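Local coordinates for flavodoxin (Lactobacillus reuteri, PDB 5VEG), which binds flavin mononucleotide, is associated with a bacterial microcompartment and probably serves as a low-potential electron donor to redox enzymes, at residues N43-V47 with I153-P157; V83-T87 with G115-S119. All blocks are in the same frame, centred on the assembly; numbering follows the deposited sequence.

Interaction 1 (N43-V47 with I153-P157); sequences NNEEV and IDLEP. With FMN (flavin mononucleotide), chain D.
In the flavodoxin fold, a parallel sheet flanked by helices, the FMN phosphate sits at the N-terminal end of the first helix, and here the first turn of that helix, 43-47, packs against 153-157, the last two residues of strand 145-154 and the turn that follows. Residues 43-47 are regularly helical, with Val47 N bonded to Asn43 O at 2.9 Å. Residues 153-154 are extended; Leu155 then takes a positive phi (63°, psi -127°), which turns the chain so that Glu156 and Pro157 run alongside the helix. CA atoms lie 5.7 Å apart for Asn43 and Glu156 and 6.8 Å for Val47 and Pro157.

Asn43, Pro157 and Val47 bury the most surface. Pro157, rigid and apolar, points toward the helix; its CG lies 4.3 Å from Val47 CG2 and 3.6 Å from Glu46 CD. The compact branched side chain of Val47, with chi1 t, also brings CG2 to 3.8 Å from Ile153 CD1, and Leu165 of helix 159-176 closes over this apolar patch. Toward the solvent-exposed side, Glu46 OE2 and Glu156 OE1 lie 3.8 Å apart, two like charges that do not attract each other.

Together the backbone amides of Asn43 and Asn44 offer the phosphate their otherwise unused N-H groups: Asn43 N reaches FMN O1P at 2.9 Å and Asn44 N reaches O2P at 2.8 Å. The side-chain amide of Asn44 adds a second bond, ND2 to FMN O2P at 3.0 Å. Asn43, with chi1 m, spans both partners: its OD1 lies 3.3 Å from Glu156 CG, while its ND2 donates to the ribityl O4' of FMN at 3.0 Å.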
ATOM      1  N   ASN A  43       4.101  -0.308 -12.863  1.00 33.45           N
ATOM      2  CA  ASN A  43       3.124  -1.314 -12.458  1.00 29.82           C
ATOM      3  C   ASN A  43       2.522  -0.990 -11.092  1.00 24.47           C
ATOM      4  O   ASN A  43       1.311  -1.111 -10.900  1.00 27.41           O
ATOM      5  CB  ASN A  43       3.764  -2.710 -12.444  1.00 24.94           C
ATOM      6  CG  ASN A  43       4.000  -3.258 -13.854  1.00 32.39           C
ATOM      7  OD1 ASN A  43       3.379  -2.807 -14.816  1.00 29.42           O
ATOM      8  ND2 ASN A  43       4.917  -4.220 -13.976  1.00 28.66           N
ATOM      9  N   ASN A  44       3.353  -0.595 -10.130  1.00 26.29           N
ATOM     10  CA  ASN A  44       2.852  -0.303  -8.793  1.00 26.43           C
ATOM     11  C   ASN A  44       2.144   1.031  -8.713  1.00 28.46           C
ATOM     12  O   ASN A  44       1.311   1.220  -7.817  1.00 30.86           O
ATOM     13  CB  ASN A  44       3.994  -0.354  -7.794  1.00 20.71           C
ATOM     14  CG  ASN A  44       4.339  -1.767  -7.420  1.00 26.96           C
ATOM     15  OD1 ASN A  44       3.739  -2.327  -6.507  1.00 26.10           O
ATOM     16  ND2 ASN A  44       5.291  -2.367  -8.137  1.00 27.68           N
ATOM     17  N   GLU A  45       2.452   1.959  -9.623  1.00 30.10           N
ATOM     18  CA  GLU A  45       1.629   3.156  -9.742  1.00 31.70           C
ATOM     19  C   GLU A  45       0.270   2.811 -10.331  1.00 30.27           C
ATOM     20  O   GLU A  45      -0.756   3.362  -9.913  1.00 29.67           O
ATOM     21  CB  GLU A  45       2.340   4.205 -10.596  1.00 31.93           C
ATOM     22  CG  GLU A  45       1.477   5.406 -10.876  1.00 33.96           C
ATOM     23  CD  GLU A  45       2.196   6.495 -11.645  1.00 41.30           C
ATOM     24  OE1 GLU A  45       3.429   6.385 -11.854  1.00 38.34           O
ATOM     25  OE2 GLU A  45       1.510   7.475 -12.018  1.00 44.27           O
ATOM     26  N   GLU A  46       0.248   1.890 -11.299  1.00 31.29           N
ATOM     27  CA  GLU A  46      -1.019   1.352 -11.784  1.00 31.54           C
ATOM     28  C   GLU A  46      -1.825   0.732 -10.647  1.00 31.36           C
ATOM     29  O   GLU A  46      -3.032   0.983 -10.524  1.00 32.00           O
ATOM     30  CB  GLU A  46      -0.750   0.322 -12.891  1.00 29.77           C
ATOM     31  CG  GLU A  46      -1.942  -0.058 -13.729  1.00 42.34           C
ATOM     32  CD  GLU A  46      -1.547  -0.930 -14.930  1.00 56.42           C
ATOM     33  OE1 GLU A  46      -0.332  -1.048 -15.222  1.00 50.82           O
ATOM     34  OE2 GLU A  46      -2.451  -1.491 -15.586  1.00 53.28           O
ATOM     35  N   VAL A  47      -1.175  -0.063  -9.790  1.00 28.72           N
ATOM     36  CA  VAL A  47      -1.876  -0.672  -8.654  1.00 27.87           C
ATOM     37  C   VAL A  47      -2.439   0.411  -7.739  1.00 26.09           C
ATOM     38  O   VAL A  47      -3.603   0.359  -7.327  1.00 27.51           O
ATOM     39  CB  VAL A  47      -0.942  -1.617  -7.882  1.00 30.77           C
ATOM     40  CG1 VAL A  47      -1.592  -2.070  -6.540  1.00 23.82           C
ATOM     41  CG2 VAL A  47      -0.533  -2.832  -8.763  1.00 27.00           C
ATOM     42  N   ILE A 153       0.456  -8.983  -6.484  1.00 28.68           N
ATOM     43  CA  ILE A 153       0.119  -9.055  -7.897  1.00 29.04           C
ATOM     44  C   ILE A 153       1.354  -9.477  -8.680  1.00 28.03           C
ATOM     45  O   ILE A 153       2.481  -9.077  -8.355  1.00 25.29           O
ATOM     46  CB  ILE A 153      -0.434  -7.701  -8.377  1.00 28.80           C
ATOM     47  CG1 ILE A 153      -1.847  -7.513  -7.814  1.00 30.28           C
ATOM     48  CG2 ILE A 153      -0.429  -7.601  -9.906  1.00 30.57           C
ATOM     49  CD1 ILE A 153      -2.245  -6.064  -7.627  1.00 35.27           C
ATOM     50  N   ASP A 154       1.141 -10.298  -9.706  1.00 26.03           N
ATOM     51  CA  ASP A 154       2.218 -10.706 -10.608  1.00 25.75           C
ATOM     52  C   ASP A 154       2.241  -9.758 -11.806  1.00 27.95           C
ATOM     53  O   ASP A 154       1.354  -9.812 -12.667  1.00 38.02           O
ATOM     54  CB  ASP A 154       2.028 -12.161 -11.038  1.00 25.50           C
ATOM     55  CG  ASP A 154       3.167 -12.667 -11.921  1.00 34.55           C
ATOM     56  OD1 ASP A 154       4.344 -12.595 -11.517  1.00 31.58           O
ATOM     57  OD2 ASP A 154       2.884 -13.149 -13.028  1.00 36.02           O
ATOM     58  N   LEU A 155       3.245  -8.884 -11.848  1.00 26.96           N
ATOM     59  CA  LEU A 155       3.521  -7.997 -12.987  1.00 28.50           C
ATOM     60  C   LEU A 155       2.336  -7.055 -13.159  1.00 34.43           C
ATOM     61  O   LEU A 155       1.948  -6.370 -12.192  1.00 32.79           O
ATOM     62  CB  LEU A 155       3.870  -8.843 -14.225  1.00 30.21           C
ATOM     63  CG  LEU A 155       5.132  -9.696 -14.190  1.00 29.52           C
ATOM     64  CD1 LEU A 155       5.416 -10.261 -15.585  1.00 35.13           C
ATOM     65  CD2 LEU A 155       6.338  -8.914 -13.675  1.00 28.32           C
ATOM     66  N   GLU A 156       1.736  -6.966 -14.357  1.00 33.38           N
ATOM     67  CA  GLU A 156       0.694  -5.984 -14.587  1.00 35.27           C
ATOM     68  C   GLU A 156      -0.621  -6.465 -13.991  1.00 40.17           C
ATOM     69  O   GLU A 156      -0.924  -7.661 -14.035  1.00 36.16           O
ATOM     70  CB  GLU A 156       0.520  -5.721 -16.078  1.00 40.45           C
ATOM     71  CG  GLU A 156       0.877  -4.298 -16.454  1.00 52.27           C
ATOM     72  CD  GLU A 156       0.534  -3.960 -17.885  1.00 63.60           C
ATOM     73  OE1 GLU A 156      -0.660  -3.702 -18.159  1.00 63.21           O
ATOM     74  OE2 GLU A 156       1.461  -3.935 -18.725  1.00 54.87           O
ATOM     75  N   PRO A 157      -1.413  -5.556 -13.425  1.00 34.60           N
ATOM     76  CA  PRO A 157      -2.718  -5.955 -12.885  1.00 36.07           C
ATOM     77  C   PRO A 157      -3.704  -6.214 -14.014  1.00 42.35           C
ATOM     78  O   PRO A 157      -3.860  -5.395 -14.919  1.00 38.66           O
ATOM     79  CB  PRO A 157      -3.134  -4.752 -12.025  1.00 34.90           C
ATOM     80  CG  PRO A 157      -2.385  -3.586 -12.606  1.00 37.43           C
ATOM     81  CD  PRO A 157      -1.097  -4.136 -13.165  1.00 38.56           C
TER
HETATM   82  N1  FMN D 201       9.844  -8.999  -8.008  1.00 28.61           N
HETATM   83  C2  FMN D 201       9.629  -9.681  -6.827  1.00 26.68           C
HETATM   84  O2  FMN D 201       8.480  -9.918  -6.467  1.00 26.30           O
HETATM   85  N3  FMN D 201      10.694 -10.107  -6.063  1.00 26.36           N
HETATM   86  C4  FMN D 201      11.989  -9.858  -6.469  1.00 26.62           C
HETATM   87  O4  FMN D 201      12.916 -10.243  -5.765  1.00 30.30           O
HETATM   88  C4A FMN D 201      12.223  -9.174  -7.663  1.00 26.60           C
HETATM   89  N5  FMN D 201      13.512  -8.910  -8.094  1.00 29.94           N
HETATM   90  C5A FMN D 201      13.696  -8.221  -9.287  1.00 32.47           C
HETATM   91  C6  FMN D 201      14.985  -7.941  -9.754  1.00 41.91           C
HETATM   92  C7  FMN D 201      15.166  -7.249 -10.957  1.00 36.20           C
HETATM   93  C7M FMN D 201      16.548  -6.946 -11.467  1.00 34.70           C
HETATM   94  C8  FMN D 201      14.063  -6.845 -11.702  1.00 36.61           C
HETATM   95  C8M FMN D 201      14.261  -6.106 -12.997  1.00 35.59           C
HETATM   96  C9  FMN D 201      12.777  -7.124 -11.248  1.00 28.54           C
HETATM   97  C9A FMN D 201      12.603  -7.798 -10.039  1.00 31.14           C
HETATM   98  N10 FMN D 201      11.323  -8.054  -9.600  1.00 27.14           N
HETATM   99  C10 FMN D 201      11.135  -8.750  -8.427  1.00 28.83           C
HETATM  100  C1' FMN D 201      10.158  -7.649 -10.454  1.00 26.14           C
HETATM  101  C2' FMN D 201       9.501  -6.303 -10.183  1.00 29.21           C
HETATM  102  O2' FMN D 201       9.108  -6.259  -8.836  1.00 29.62           O
HETATM  103  C3' FMN D 201       8.257  -6.312 -11.053  1.00 31.24           C
HETATM  104  O3' FMN D 201       8.588  -6.247 -12.428  1.00 31.22           O
HETATM  105  C4' FMN D 201       7.307  -5.178 -10.727  1.00 28.19           C
HETATM  106  O4' FMN D 201       6.152  -5.336 -11.512  1.00 25.70           O
HETATM  107  C5' FMN D 201       7.931  -3.838 -11.077  1.00 29.45           C
HETATM  108  O5' FMN D 201       7.063  -2.848 -10.568  1.00 30.96           O
HETATM  109  P   FMN D 201       7.147  -1.328 -11.097  1.00 29.93           P
HETATM  110  O1P FMN D 201       6.761  -1.322 -12.560  1.00 32.54           O
HETATM  111  O2P FMN D 201       6.131  -0.534 -10.294  1.00 30.55           O
HETATM  112  O3P FMN D 201       8.545  -0.804 -10.962  1.00 29.91           O

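Interaction 2 (V83-T87 with G115-S119). With FMN (flavin mononucleotide), chain D.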
ATOM      1  N   VAL A  83       0.209   1.478   1.165  1.00 26.60           N
ATOM      2  CA  VAL A  83       1.482   1.480   0.439  1.00 26.28           C
ATOM      3  C   VAL A  83       1.422   0.447  -0.686  1.00 29.14           C
ATOM      4  O   VAL A  83       1.077  -0.720  -0.457  1.00 22.35           O
ATOM      5  CB  VAL A  83       2.674   1.189   1.371  1.00 26.12           C
ATOM      6  CG1 VAL A  83       3.970   1.172   0.583  1.00 27.24           C
ATOM      7  CG2 VAL A  83       2.762   2.241   2.513  1.00 23.35           C
ATOM      8  N   CYS A  84       1.773   0.874  -1.894  1.00 27.84           N
ATOM      9  CA  CYS A  84       1.884  -0.008  -3.049  1.00 28.97           C
ATOM     10  C   CYS A  84       3.316   0.092  -3.557  1.00 33.72           C
ATOM     11  O   CYS A  84       3.707   1.130  -4.088  1.00 29.90           O
ATOM     12  CB  CYS A  84       0.886   0.375  -4.146  1.00 21.73           C
ATOM     13  SG  CYS A  84      -0.871   0.379  -3.655  1.00 30.43           S
ATOM     14  N   ALA A  85       4.109  -0.972  -3.409  1.00 26.22           N
ATOM     15  CA  ALA A  85       5.529  -0.848  -3.708  1.00 27.22           C
ATOM     16  C   ALA A  85       6.095  -2.148  -4.261  1.00 27.93           C
ATOM     17  O   ALA A  85       5.675  -3.242  -3.876  1.00 24.86           O
ATOM     18  CB  ALA A  85       6.337  -0.445  -2.473  1.00 24.81           C
ATOM     19  N   TYR A  86       7.101  -2.004  -5.127  1.00 26.31           N
ATOM     20  CA  TYR A  86       7.720  -3.148  -5.786  1.00 23.12           C
ATOM     21  C   TYR A  86       8.766  -3.793  -4.883  1.00 31.34           C
ATOM     22  O   TYR A  86       9.137  -3.267  -3.827  1.00 28.07           O
ATOM     23  CB  TYR A  86       8.376  -2.723  -7.106  1.00 26.43           C
ATOM     24  CG  TYR A  86       9.516  -1.730  -6.927  1.00 28.79           C
ATOM     25  CD1 TYR A  86      10.809  -2.162  -6.631  1.00 27.60           C
ATOM     26  CD2 TYR A  86       9.293  -0.356  -7.050  1.00 30.83           C
ATOM     27  CE1 TYR A  86      11.864  -1.240  -6.463  1.00 32.16           C
ATOM     28  CE2 TYR A  86      10.331   0.567  -6.879  1.00 30.24           C
ATOM     29  CZ  TYR A  86      11.607   0.119  -6.587  1.00 32.18           C
ATOM     30  OH  TYR A  86      12.633   1.032  -6.415  1.00 35.21           O
ATOM     31  N   THR A  87       9.251  -4.948  -5.334  1.00 25.31           N
ATOM     32  CA  THR A  87      10.383  -5.657  -4.763  1.00 27.85           C
ATOM     33  C   THR A  87      11.451  -5.794  -5.849  1.00 32.09           C
ATOM     34  O   THR A  87      11.130  -6.028  -7.020  1.00 29.02           O
ATOM     35  CB  THR A  87       9.958  -7.043  -4.252  1.00 26.04           C
ATOM     36  OG1 THR A  87       8.898  -6.908  -3.285  1.00 26.34           O
ATOM     37  CG2 THR A  87      11.135  -7.755  -3.620  1.00 27.20           C
ATOM     38  N   GLY A 115      -3.558  -0.976   4.556  1.00 22.87           N
ATOM     39  CA  GLY A 115      -3.501  -2.106   3.640  1.00 22.86           C
ATOM     40  C   GLY A 115      -2.246  -1.966   2.815  1.00 23.63           C
ATOM     41  O   GLY A 115      -1.759  -0.857   2.585  1.00 24.84           O
ATOM     42  N   VAL A 116      -1.690  -3.095   2.397  1.00 24.27           N
ATOM     43  CA  VAL A 116      -0.474  -3.072   1.594  1.00 20.39           C
ATOM     44  C   VAL A 116      -0.698  -3.922   0.350  1.00 24.54           C
ATOM     45  O   VAL A 116      -1.344  -4.977   0.408  1.00 20.17           O
ATOM     46  CB  VAL A 116       0.761  -3.553   2.397  1.00 21.43           C
ATOM     47  CG1 VAL A 116       1.995  -3.490   1.524  1.00 23.35           C
ATOM     48  CG2 VAL A 116       1.006  -2.667   3.625  1.00 25.64           C
ATOM     49  N   ALA A 117      -0.200  -3.438  -0.787  1.00 24.74           N
ATOM     50  CA  ALA A 117      -0.337  -4.164  -2.040  1.00 25.93           C
ATOM     51  C   ALA A 117       0.950  -3.995  -2.836  1.00 23.57           C
ATOM     52  O   ALA A 117       1.751  -3.096  -2.570  1.00 25.76           O
ATOM     53  CB  ALA A 117      -1.570  -3.678  -2.832  1.00 21.48           C
ATOM     54  N   GLY A 118       1.163  -4.874  -3.813  1.00 24.73           N
ATOM     55  CA  GLY A 118       2.365  -4.766  -4.610  1.00 22.96           C
ATOM     56  C   GLY A 118       2.266  -5.557  -5.894  1.00 26.51           C
ATOM     57  O   GLY A 118       1.576  -6.577  -5.963  1.00 22.20           O
ATOM     58  N   SER A 119       2.941  -5.057  -6.915  1.00 26.08           N
ATOM     59  CA  SER A 119       3.184  -5.828  -8.126  1.00 24.52           C
ATOM     60  C   SER A 119       4.634  -6.290  -8.092  1.00 25.71           C
ATOM     61  O   SER A 119       5.538  -5.497  -7.805  1.00 23.75           O
ATOM     62  CB  SER A 119       2.917  -4.999  -9.386  1.00 28.09           C
ATOM     63  OG  SER A 119       3.583  -5.568 -10.508  1.00 28.89           O
TER
HETATM   64  N1  FMN D 201       9.844  -8.999  -8.008  1.00 28.61           N
HETATM   65  C2  FMN D 201       9.629  -9.681  -6.827  1.00 26.68           C
HETATM   66  O2  FMN D 201       8.480  -9.918  -6.467  1.00 26.30           O
HETATM   67  N3  FMN D 201      10.694 -10.107  -6.063  1.00 26.36           N
HETATM   68  C4  FMN D 201      11.989  -9.858  -6.469  1.00 26.62           C
HETATM   69  O4  FMN D 201      12.916 -10.243  -5.765  1.00 30.30           O
HETATM   70  C4A FMN D 201      12.223  -9.174  -7.663  1.00 26.60           C
HETATM   71  N5  FMN D 201      13.512  -8.910  -8.094  1.00 29.94           N
HETATM   72  C5A FMN D 201      13.696  -8.221  -9.287  1.00 32.47           C
HETATM   73  C6  FMN D 201      14.985  -7.941  -9.754  1.00 41.91           C
HETATM   74  C7  FMN D 201      15.166  -7.249 -10.957  1.00 36.20           C
HETATM   75  C7M FMN D 201      16.548  -6.946 -11.467  1.00 34.70           C
HETATM   76  C8  FMN D 201      14.063  -6.845 -11.702  1.00 36.61           C
HETATM   77  C8M FMN D 201      14.261  -6.106 -12.997  1.00 35.59           C
HETATM   78  C9  FMN D 201      12.777  -7.124 -11.248  1.00 28.54           C
HETATM   79  C9A FMN D 201      12.603  -7.798 -10.039  1.00 31.14           C
HETATM   80  N10 FMN D 201      11.323  -8.054  -9.600  1.00 27.14           N
HETATM   81  C10 FMN D 201      11.135  -8.750  -8.427  1.00 28.83           C
HETATM   82  C1' FMN D 201      10.158  -7.649 -10.454  1.00 26.14           C
HETATM   83  C2' FMN D 201       9.501  -6.303 -10.183  1.00 29.21           C
HETATM   84  O2' FMN D 201       9.108  -6.259  -8.836  1.00 29.62           O
HETATM   85  C3' FMN D 201       8.257  -6.312 -11.053  1.00 31.24           C
HETATM   86  O3' FMN D 201       8.588  -6.247 -12.428  1.00 31.22           O
HETATM   87  C4' FMN D 201       7.307  -5.178 -10.727  1.00 28.19           C
HETATM   88  O4' FMN D 201       6.152  -5.336 -11.512  1.00 25.70           O
HETATM   89  C5' FMN D 201       7.931  -3.838 -11.077  1.00 29.45           C
HETATM   90  O5' FMN D 201       7.063  -2.848 -10.568  1.00 30.96           O
HETATM   91  P   FMN D 201       7.147  -1.328 -11.097  1.00 29.93           P
HETATM   92  O1P FMN D 201       6.761  -1.322 -12.560  1.00 32.54           O
HETATM   93  O2P FMN D 201       6.131  -0.534 -10.294  1.00 30.55           O
HETATM   94  O3P FMN D 201       8.545  -0.804 -10.962  1.00 29.91           O
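This is a parallel pairing of two neighbouring strands in the middle of the sheet: 80-85, represented by 83-87, and 113-120, represented by 115-119. The axes of strand 83-85 and strand 115-119 approach to 4.8 Å, at an angle of 18°, and every touching residue is buried. Val83 pairs with Val116 and Cys84 with Ala117. Backbone bonds are offset as parallel strands require: Ala117 N donates to Val83 O at 3.0 Å, Ala85 N to Ala117 O at 3.3 Å, and Val83 N weakly to Gly115 O at 3.4 Å. A CA-H...O contact, Cys84 CA to Ala117 O at 3.1 Å, adds to this ladder.

Small residues suit the tight packing of helices on the sheet. Cys84 and Ala117 share one face, SG and CB 4.2 Å apart, beneath Val47 of helix 43-56; Val83 and Val116, beta-branched and favourable in strands, occupy the other face, where Val116 meets Val132 and Phe139 of helix 130-141. Gly118 needs to be glycine, since a CB there would come within 2.9 Å of Ala85 O.

Toward their C-terminal ends the two segments approach the cofactor. Thr87 O accepts a bond from FMN O2' at 2.7 Å, and Ser119 OG accepts one from O4' at 2.8 Å, while Ser119 OG is also bonded to Leu155 O. Tyr86 CB lies 3.7 Å from FMN O5', and the phenol OH is tied to Glu96. Joined through helix 98-105, the two strands form a beta-alpha-beta crossover, with the ribityl chain of FMN bound at the C-terminal ends of the strands, as is usual in flavodoxins.

The centres of the two interactions lie about 9 Å apart, and both reach the same parallel sheet, whose strand order is 2-1-3-4-5. Strand 113-120 of interaction 2 neighbours strand 145-154 of interaction 1, and the two meet directly: Ile153 N lies 2.7 Å from Gly118 O, and Leu155 O lies 2.5 Å from Ser119 OG, both probable hydrogen bonds. From the helix side, Asn44 ND2 packs on Tyr86 CB at 3.3 Å. Interaction 1 joins chain parts more than 100 residues apart, with both strands of interaction 2 between them in sequence. FMN touches both: its phosphate meets the helix start, and its ribityl chain is held by residues of both interactions.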